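Local coordinates for protein CG14216 (Drosophila melanogaster, PDB 3P9Y) that dephosphorylates phosphoserine in the C-terminal domain of RNA polymerase II and probably acts in RNA processing and termination, at residues A[27-30]-A[31-35]; A[112-116]-A[117-121]; A[121-124]-A[125-129]. The protein carries 2 engineered substitutions. All blocks are in the same frame, centred on the assembly; numbering follows the deposited sequence.

Contact 1 (A[27-30]-A[31-35]); sequences HNFL and AKKGF
The carbonyls of residues 27-29 accept from the amides of residues 31-33 in the last turn of helix 22-32, with Ala31 N to His27 O at 3.0 Å and Lys33 N to Phe29 O likewise at 3.0 Å, before Lys33 leaves helical geometry. The turn then closes in a Schellman motif, a worked example of how a helix is ended within a beta-alpha-beta unit. Gly34 takes the C-prime position with a positive phi of 93°; its N bonds to Ala31 O, while Phe35 N reaches back to Leu30 O at 3.1 Å in a nearly straight N-H...O bond of 162°. Leu30 O receives a second, weak bond from Lys33 N, so one carbonyl is gripped from two positions of the reversing chain.

Leu30 and Phe35 also make the hydrophobic contact that accompanies a Schellman motif. Leu30 CD2 meets Phe35 CD2 at 3.9 Å, the two side chains crossing at a slant, and the ring presents its edge to Leu30 O. Helix 149-167 covers this pair, Thr160 touching Leu30 and Ile163 touching Phe35. Phe29 sits one step round the helix, its ring meeting that of Phe157. Lys33 bends at its second torsion (chi2 -53°), which brings its aliphatic chain back beside the Phe29 ring, Lys33 CE 3.7 Å from Phe29 CE2 in an oblique approach. On the solvent side the extended Lys32 chain runs past the Asn28 amide, a contact of methylene with amide rather than of charge. His27 ND1 is hydrogen-bonded to Ser39 OG on the following strand, and Ala31 CB lies at the ring edge, 4.4 Å from His27 CD2.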
loop_
_atom_site.group_PDB
_atom_site.type_symbol
_atom_site.label_atom_id
_atom_site.label_comp_id
_atom_site.label_asym_id
_atom_site.label_seq_id
_atom_site.Cartn_x
_atom_site.Cartn_y
_atom_site.Cartn_z
ATOM N N HIS A 27 -2.142 -1.608 -5.148
ATOM C CA HIS A 27 -1.873 -0.590 -6.154
ATOM C C HIS A 27 -2.479 -1.050 -7.468
ATOM O O HIS A 27 -3.227 -0.319 -8.113
ATOM C CB HIS A 27 -0.365 -0.379 -6.331
ATOM C CG HIS A 27 -0.010 0.792 -7.203
ATOM N ND1 HIS A 27 1.047 1.633 -6.925
ATOM C CD2 HIS A 27 -0.571 1.263 -8.344
ATOM C CE1 HIS A 27 1.121 2.572 -7.852
ATOM N NE2 HIS A 27 0.152 2.369 -8.726
ATOM N N ASN A 28 -2.154 -2.280 -7.850
ATOM C CA ASN A 28 -2.561 -2.822 -9.136
ATOM C C ASN A 28 -4.078 -2.893 -9.265
ATOM O O ASN A 28 -4.647 -2.480 -10.276
ATOM C CB ASN A 28 -1.958 -4.210 -9.332
ATOM C CG ASN A 28 -2.351 -4.828 -10.652
ATOM O OD1 ASN A 28 -1.732 -4.572 -11.682
ATOM N ND2 ASN A 28 -3.396 -5.636 -10.628
ATOM N N PHE A 29 -4.728 -3.403 -8.228
ATOM C CA PHE A 29 -6.173 -3.574 -8.249
ATOM C C PHE A 29 -6.867 -2.215 -8.307
ATOM O O PHE A 29 -7.718 -1.985 -9.161
ATOM C CB PHE A 29 -6.620 -4.359 -7.010
ATOM C CG PHE A 29 -7.946 -5.042 -7.170
ATOM C CD1 PHE A 29 -8.014 -6.367 -7.578
ATOM C CD2 PHE A 29 -9.123 -4.367 -6.909
ATOM C CE1 PHE A 29 -9.240 -7.001 -7.722
ATOM C CE2 PHE A 29 -10.351 -4.995 -7.053
ATOM C CZ PHE A 29 -10.409 -6.313 -7.456
ATOM N N LEU A 30 -6.495 -1.316 -7.401
ATOM C CA LEU A 30 -7.076 0.023 -7.360
ATOM C C LEU A 30 -6.942 0.740 -8.703
ATOM O O LEU A 30 -7.888 1.371 -9.165
ATOM C CB LEU A 30 -6.421 0.866 -6.260
ATOM C CG LEU A 30 -6.891 0.573 -4.832
ATOM C CD1 LEU A 30 -5.913 1.159 -3.813
ATOM C CD2 LEU A 30 -8.305 1.103 -4.596
ATOM N N ALA A 31 -5.768 0.641 -9.323
ATOM C CA ALA A 31 -5.519 1.310 -10.597
ATOM C C ALA A 31 -6.408 0.737 -11.701
ATOM O O ALA A 31 -6.924 1.475 -12.536
ATOM C CB ALA A 31 -4.055 1.187 -10.983
ATOM N N LYS A 32 -6.580 -0.581 -11.702
ATOM C CA LYS A 32 -7.436 -1.241 -12.682
ATOM C C LYS A 32 -8.904 -0.864 -12.500
ATOM O O LYS A 32 -9.675 -0.888 -13.459
ATOM C CB LYS A 32 -7.275 -2.758 -12.599
ATOM C CG LYS A 32 -5.998 -3.274 -13.233
ATOM C CD LYS A 32 -5.883 -4.784 -13.097
ATOM C CE LYS A 32 -4.683 -5.314 -13.869
ATOM N NZ LYS A 32 -4.599 -6.806 -13.828
ATOM N N LYS A 33 -9.291 -0.512 -11.278
ATOM C CA LYS A 33 -10.656 -0.053 -11.019
ATOM C C LYS A 33 -10.794 1.462 -11.195
ATOM O O LYS A 33 -11.819 2.040 -10.850
ATOM C CB LYS A 33 -11.128 -0.466 -9.621
ATOM C CG LYS A 33 -11.158 -1.973 -9.391
ATOM C CD LYS A 33 -11.964 -2.694 -10.459
ATOM C CE LYS A 33 -12.044 -4.190 -10.188
ATOM N NZ LYS A 33 -12.667 -4.937 -11.326
ATOM N N GLY A 34 -9.758 2.103 -11.725
ATOM C CA GLY A 34 -9.864 3.483 -12.168
ATOM C C GLY A 34 -9.464 4.551 -11.164
ATOM O O GLY A 34 -9.694 5.740 -11.396
ATOM N N PHE A 35 -8.860 4.147 -10.053
ATOM C CA PHE A 35 -8.464 5.103 -9.026
ATOM C C PHE A 35 -7.082 5.704 -9.263
ATOM O O PHE A 35 -6.202 5.075 -9.843
ATOM C CB PHE A 35 -8.525 4.449 -7.642
ATOM C CG PHE A 35 -9.921 4.137 -7.197
ATOM C CD1 PHE A 35 -10.727 5.131 -6.673
ATOM C CD2 PHE A 35 -10.436 2.860 -7.326
ATOM C CE1 PHE A 35 -12.020 4.852 -6.276
ATOM C CE2 PHE A 35 -11.727 2.576 -6.930
ATOM C CZ PHE A 35 -12.519 3.572 -6.403
#

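Contact 2 (A[112-116]-A[117-121]); sequences IVTVE and ERVYD. With IMD (imidazole), chain I.
In the beta-alpha-beta unit of strand 111-114, helix 117-128 and strand 137-142, part of this low-molecular-weight-phosphatase-like fold, the chain leaves the first strand and turns into the helix, with Glu116 at the N-cap position. Glu116 O opens the helical bonding: Tyr120 N approaches it at 2.9 Å in an almost straight bond of 174°, and Val119 N adds a weak bond to the same oxygen.

The Glu116 side chain runs extended alongside the first turn. With CG placed between its own backbone N and carbonyl carbon (chi1 64°), the chain crosses Val119 at about a right angle and sets Glu116 CG 3.7 Å from Val119 CG2. One carboxylate oxygen, OE1, forms a salt bridge with Arg22. The other, OE2, accepts from a water at 2.8 Å, and that water in turn accepts from Arg118 N at 3.0 Å, linking the carboxylate to an amide of the first turn.

Deeper in, Thr114 faces the start of the helix with both branches. The Thr114 and Val119 side chains run past each other in opposite directions, Thr114 CG2 lying 3.7 Å from Val119 CG1. The Thr114 hydroxyl, already hydrogen-bonded to Asn142 on strand 137-142, sits at the edge of the Tyr120 ring, whose OH bonds to Ser194; Thr114 OG1 comes within 3.3 Å of Tyr120 CB.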
loop_
_atom_site.group_PDB
_atom_site.type_symbol
_atom_site.label_atom_id
_atom_site.label_comp_id
_atom_site.label_asym_id
_atom_site.label_seq_id
_atom_site.Cartn_x
_atom_site.Cartn_y
_atom_site.Cartn_z
ATOM N N ILE A 112 -5.074 7.696 2.844
ATOM C CA ILE A 112 -3.896 6.848 2.924
ATOM C C ILE A 112 -4.280 5.557 3.633
ATOM O O ILE A 112 -4.659 5.575 4.796
ATOM C CB ILE A 112 -2.762 7.540 3.708
ATOM C CG1 ILE A 112 -2.418 8.885 3.057
ATOM C CG2 ILE A 112 -1.536 6.638 3.777
ATOM C CD1 ILE A 112 -1.365 9.686 3.810
ATOM N N VAL A 113 -4.201 4.435 2.929
ATOM C CA VAL A 113 -4.509 3.144 3.529
ATOM C C VAL A 113 -3.208 2.458 3.948
ATOM O O VAL A 113 -2.272 2.380 3.163
ATOM C CB VAL A 113 -5.280 2.240 2.538
ATOM C CG1 VAL A 113 -5.648 0.914 3.193
ATOM C CG2 VAL A 113 -6.529 2.958 2.024
ATOM N N THR A 114 -3.143 1.985 5.187
ATOM C CA THR A 114 -2.010 1.186 5.645
ATOM C C THR A 114 -2.480 -0.240 5.886
ATOM O O THR A 114 -3.673 -0.482 6.074
ATOM C CB THR A 114 -1.377 1.756 6.939
ATOM O OG1 THR A 114 -2.362 1.813 7.979
ATOM C CG2 THR A 114 -0.820 3.149 6.692
ATOM N N VAL A 115 -1.546 -1.184 5.879
ATOM C CA VAL A 115 -1.903 -2.601 5.876
ATOM C C VAL A 115 -1.526 -3.321 7.174
ATOM O O VAL A 115 -1.666 -4.538 7.279
ATOM C CB VAL A 115 -1.281 -3.325 4.662
ATOM C CG1 VAL A 115 -1.791 -2.707 3.375
ATOM C CG2 VAL A 115 0.238 -3.266 4.712
ATOM N N GLU A 116 -1.060 -2.567 8.161
ATOM C CA GLU A 116 -0.859 -3.100 9.507
ATOM C C GLU A 116 -0.542 -1.957 10.462
ATOM O O GLU A 116 -0.060 -0.912 10.041
ATOM C CB GLU A 116 0.248 -4.164 9.545
ATOM C CG GLU A 116 1.639 -3.672 9.191
ATOM C CD GLU A 116 2.703 -4.741 9.450
ATOM O OE1 GLU A 116 3.337 -5.216 8.486
ATOM O OE2 GLU A 116 2.892 -5.124 10.623
ATOM N N GLU A 117 -0.820 -2.155 11.746
ATOM C CA GLU A 117 -0.778 -1.049 12.693
ATOM C C GLU A 117 0.613 -0.441 12.820
ATOM O O GLU A 117 0.742 0.752 13.065
ATOM C CB GLU A 117 -1.291 -1.467 14.072
ATOM C CG GLU A 117 -1.415 -0.283 15.021
ATOM C CD GLU A 117 -2.141 -0.623 16.294
ATOM O OE1 GLU A 117 -2.753 -1.704 16.352
ATOM O OE2 GLU A 117 -2.105 0.192 17.241
ATOM N N ARG A 118 1.652 -1.246 12.655
ATOM C CA ARG A 118 3.007 -0.714 12.728
ATOM C C ARG A 118 3.231 0.308 11.624
ATOM O O ARG A 118 3.855 1.344 11.846
ATOM C CB ARG A 118 4.043 -1.834 12.645
ATOM C CG ARG A 118 4.329 -2.479 13.990
ATOM C CD ARG A 118 5.215 -3.705 13.855
ATOM N NE ARG A 118 5.645 -4.215 15.155
ATOM C CZ ARG A 118 6.809 -3.924 15.733
ATOM N NH1 ARG A 118 7.680 -3.121 15.133
ATOM N NH2 ARG A 118 7.107 -4.443 16.918
ATOM N N VAL A 119 2.708 0.022 10.435
ATOM C CA VAL A 119 2.839 0.943 9.312
ATOM C C VAL A 119 1.943 2.158 9.536
ATOM O O VAL A 119 2.347 3.289 9.304
ATOM C CB VAL A 119 2.484 0.254 7.982
ATOM C CG1 VAL A 119 2.419 1.268 6.836
ATOM C CG2 VAL A 119 3.499 -0.845 7.681
ATOM N N TYR A 120 0.723 1.900 9.989
ATOM C CA TYR A 120 -0.207 2.946 10.380
ATOM C C TYR A 120 0.474 3.969 11.298
ATOM O O TYR A 120 0.403 5.166 11.055
ATOM C CB TYR A 120 -1.388 2.311 11.103
ATOM C CG TYR A 120 -2.446 3.268 11.601
ATOM C CD1 TYR A 120 -3.334 3.874 10.725
ATOM C CD2 TYR A 120 -2.593 3.519 12.959
ATOM C CE1 TYR A 120 -4.322 4.729 11.187
ATOM C CE2 TYR A 120 -3.573 4.369 13.428
ATOM C CZ TYR A 120 -4.434 4.970 12.542
ATOM O OH TYR A 120 -5.410 5.812 13.016
ATOM N N ASP A 121 1.137 3.479 12.341
ATOM C CA ASP A 121 1.783 4.344 13.322
ATOM C C ASP A 121 2.910 5.167 12.717
ATOM O O ASP A 121 3.060 6.340 13.038
ATOM C CB ASP A 121 2.331 3.515 14.481
ATOM C CG ASP A 121 1.242 3.021 15.402
ATOM O OD1 ASP A 121 0.139 3.601 15.384
ATOM O OD2 ASP A 121 1.484 2.052 16.139
HETATM N N1 IMD I . 0.181 6.510 16.371
HETATM C C2 IMD I . 1.158 7.204 15.747
HETATM N N3 IMD I . 1.090 8.495 16.144
HETATM C C4 IMD I . 0.070 8.616 17.021
HETATM C C5 IMD I . -0.504 7.362 17.167
HETATM O O HOH W 1 1.773 -4.206 13.021
#

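Contact 3 (A[121-124]-A[125-129]); sequences DLVV and MHMES. With IMD (imidazole), chain I.
Met125 N bonds to Asp121 O at 2.8 Å, the shortest polar link here, with an N-H...O angle of 161°. The same four-residue step carries the next three pairs, ending with Glu128 N on Val124 O at 2.9 Å. They carry helix 117-128 on past its first turn; the helix crosses from strand 111-114 to strand 137-142 in a beta-alpha-beta unit and packs one side against the sheet. On that side Val123 rests on Ile112, Thr114 and Val140. Met127, one turn on, bends at chi2 and chi3 and so carries its end away from Val123 toward Val138, Leu196 and Tyr198; Met127 CG stays 4.5 Å from Val123 CG1. Leu122 and Met125 run side by side in the same direction, and the turn at the thioether (chi3 71°) brings Met125 CE to 4.0 Å from Leu122 CD2. A bound imidazole, probably from the crystallisation liquor, lies beside the exposed flank. Its N1 donates to Asp121 OD1 at 3.1 Å, while N3 approaches Val124 CG1 at 3.4 Å. Near the last turn, Ser129 OG donates to His126 O at 2.9 Å.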
loop_
_atom_site.group_PDB
_atom_site.type_symbol
_atom_site.label_atom_id
_atom_site.label_comp_id
_atom_site.label_asym_id
_atom_site.label_seq_id
_atom_site.Cartn_x
_atom_site.Cartn_y
_atom_site.Cartn_z
ATOM N N ASP A 121 1.137 3.479 12.341
ATOM C CA ASP A 121 1.783 4.344 13.322
ATOM C C ASP A 121 2.910 5.167 12.717
ATOM O O ASP A 121 3.060 6.340 13.038
ATOM C CB ASP A 121 2.331 3.515 14.481
ATOM C CG ASP A 121 1.242 3.021 15.402
ATOM O OD1 ASP A 121 0.139 3.601 15.384
ATOM O OD2 ASP A 121 1.484 2.052 16.139
ATOM N N LEU A 122 3.708 4.553 11.854
ATOM C CA LEU A 122 4.815 5.259 11.222
ATOM C C LEU A 122 4.282 6.359 10.309
ATOM O O LEU A 122 4.827 7.463 10.262
ATOM C CB LEU A 122 5.696 4.283 10.435
ATOM C CG LEU A 122 6.535 3.343 11.307
ATOM C CD1 LEU A 122 7.160 2.233 10.482
ATOM C CD2 LEU A 122 7.615 4.127 12.055
ATOM N N VAL A 123 3.207 6.054 9.591
ATOM C CA VAL A 123 2.580 7.019 8.707
ATOM C C VAL A 123 2.039 8.193 9.517
ATOM O O VAL A 123 2.263 9.347 9.167
ATOM C CB VAL A 123 1.432 6.372 7.896
ATOM C CG1 VAL A 123 0.546 7.435 7.274
ATOM C CG2 VAL A 123 1.993 5.429 6.825
ATOM N N VAL A 124 1.334 7.894 10.604
ATOM C CA VAL A 124 0.715 8.933 11.416
ATOM C C VAL A 124 1.786 9.774 12.109
ATOM O O VAL A 124 1.699 10.999 12.146
ATOM C CB VAL A 124 -0.255 8.332 12.454
ATOM C CG1 VAL A 124 -0.710 9.386 13.453
ATOM C CG2 VAL A 124 -1.462 7.708 11.752
ATOM N N MET A 125 2.811 9.110 12.635
ATOM C CA MET A 125 3.908 9.799 13.295
ATOM C C MET A 125 4.569 10.753 12.311
ATOM O O MET A 125 4.843 11.903 12.640
ATOM C CB MET A 125 4.932 8.797 13.834
ATOM C CG MET A 125 6.031 9.433 14.669
ATOM S SD MET A 125 7.065 8.229 15.527
ATOM C CE MET A 125 7.987 7.515 14.166
ATOM N N HIS A 126 4.803 10.279 11.093
ATOM C CA HIS A 126 5.466 11.090 10.080
ATOM C C HIS A 126 4.630 12.311 9.716
ATOM O O HIS A 126 5.157 13.415 9.575
ATOM C CB HIS A 126 5.758 10.272 8.824
ATOM C CG HIS A 126 6.361 11.080 7.720
ATOM N ND1 HIS A 126 7.703 11.384 7.673
ATOM C CD2 HIS A 126 5.800 11.676 6.643
ATOM C CE1 HIS A 126 7.946 12.125 6.605
ATOM N NE2 HIS A 126 6.809 12.317 5.964
ATOM N N MET A 127 3.324 12.106 9.572
ATOM C CA MET A 127 2.412 13.183 9.214
ATOM C C MET A 127 2.354 14.235 10.316
ATOM O O MET A 127 2.283 15.432 10.042
ATOM C CB MET A 127 1.010 12.621 8.975
ATOM C CG MET A 127 0.829 11.888 7.650
ATOM S SD MET A 127 0.914 12.995 6.233
ATOM C CE MET A 127 -0.351 14.198 6.637
ATOM N N GLU A 128 2.380 13.780 11.562
ATOM C CA GLU A 128 2.290 14.671 12.712
ATOM C C GLU A 128 3.563 15.492 12.886
ATOM O O GLU A 128 3.518 16.619 13.375
ATOM C CB GLU A 128 1.994 13.871 13.984
ATOM C CG GLU A 128 0.543 13.428 14.103
ATOM C CD GLU A 128 0.263 12.655 15.380
ATOM O OE1 GLU A 128 1.217 12.098 15.969
ATOM O OE2 GLU A 128 -0.915 12.597 15.792
ATOM N N SER A 129 4.695 14.928 12.478
ATOM C CA SER A 129 5.981 15.606 12.605
ATOM C C SER A 129 6.069 16.798 11.663
ATOM O O SER A 129 6.965 17.630 11.783
ATOM C CB SER A 129 7.128 14.641 12.302
ATOM O OG SER A 129 7.417 14.590 10.909
HETATM N N1 IMD I . 0.181 6.510 16.371
HETATM C C2 IMD I . 1.158 7.204 15.747
HETATM N N3 IMD I . 1.090 8.495 16.144
HETATM C C4 IMD I . 0.070 8.616 17.021
HETATM C C5 IMD I . -0.504 7.362 17.167
#

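How the contacts relate
From the N terminus, contact 1 comes first, ending helix 22-32 and turning the chain into strand 36-41. Contact 2 opens much later, where strand 111-114 gives way to helix 117-128, and contact 3 continues along that helix from the shared residue Asp121. The three are local and follow in series, so none encloses or crosses another. Contacts 2 and 3 touch directly: Thr114 CG2 packs on Val123 CG2 at 3.6 Å, pressing the helix onto the strand that precedes it. Contact 1 lies on the opposite side of the chain's centre from the other two, its centre about 19 Å from that of contact 2, and belongs to a separate beta-alpha-beta unit of the same five-stranded sheet.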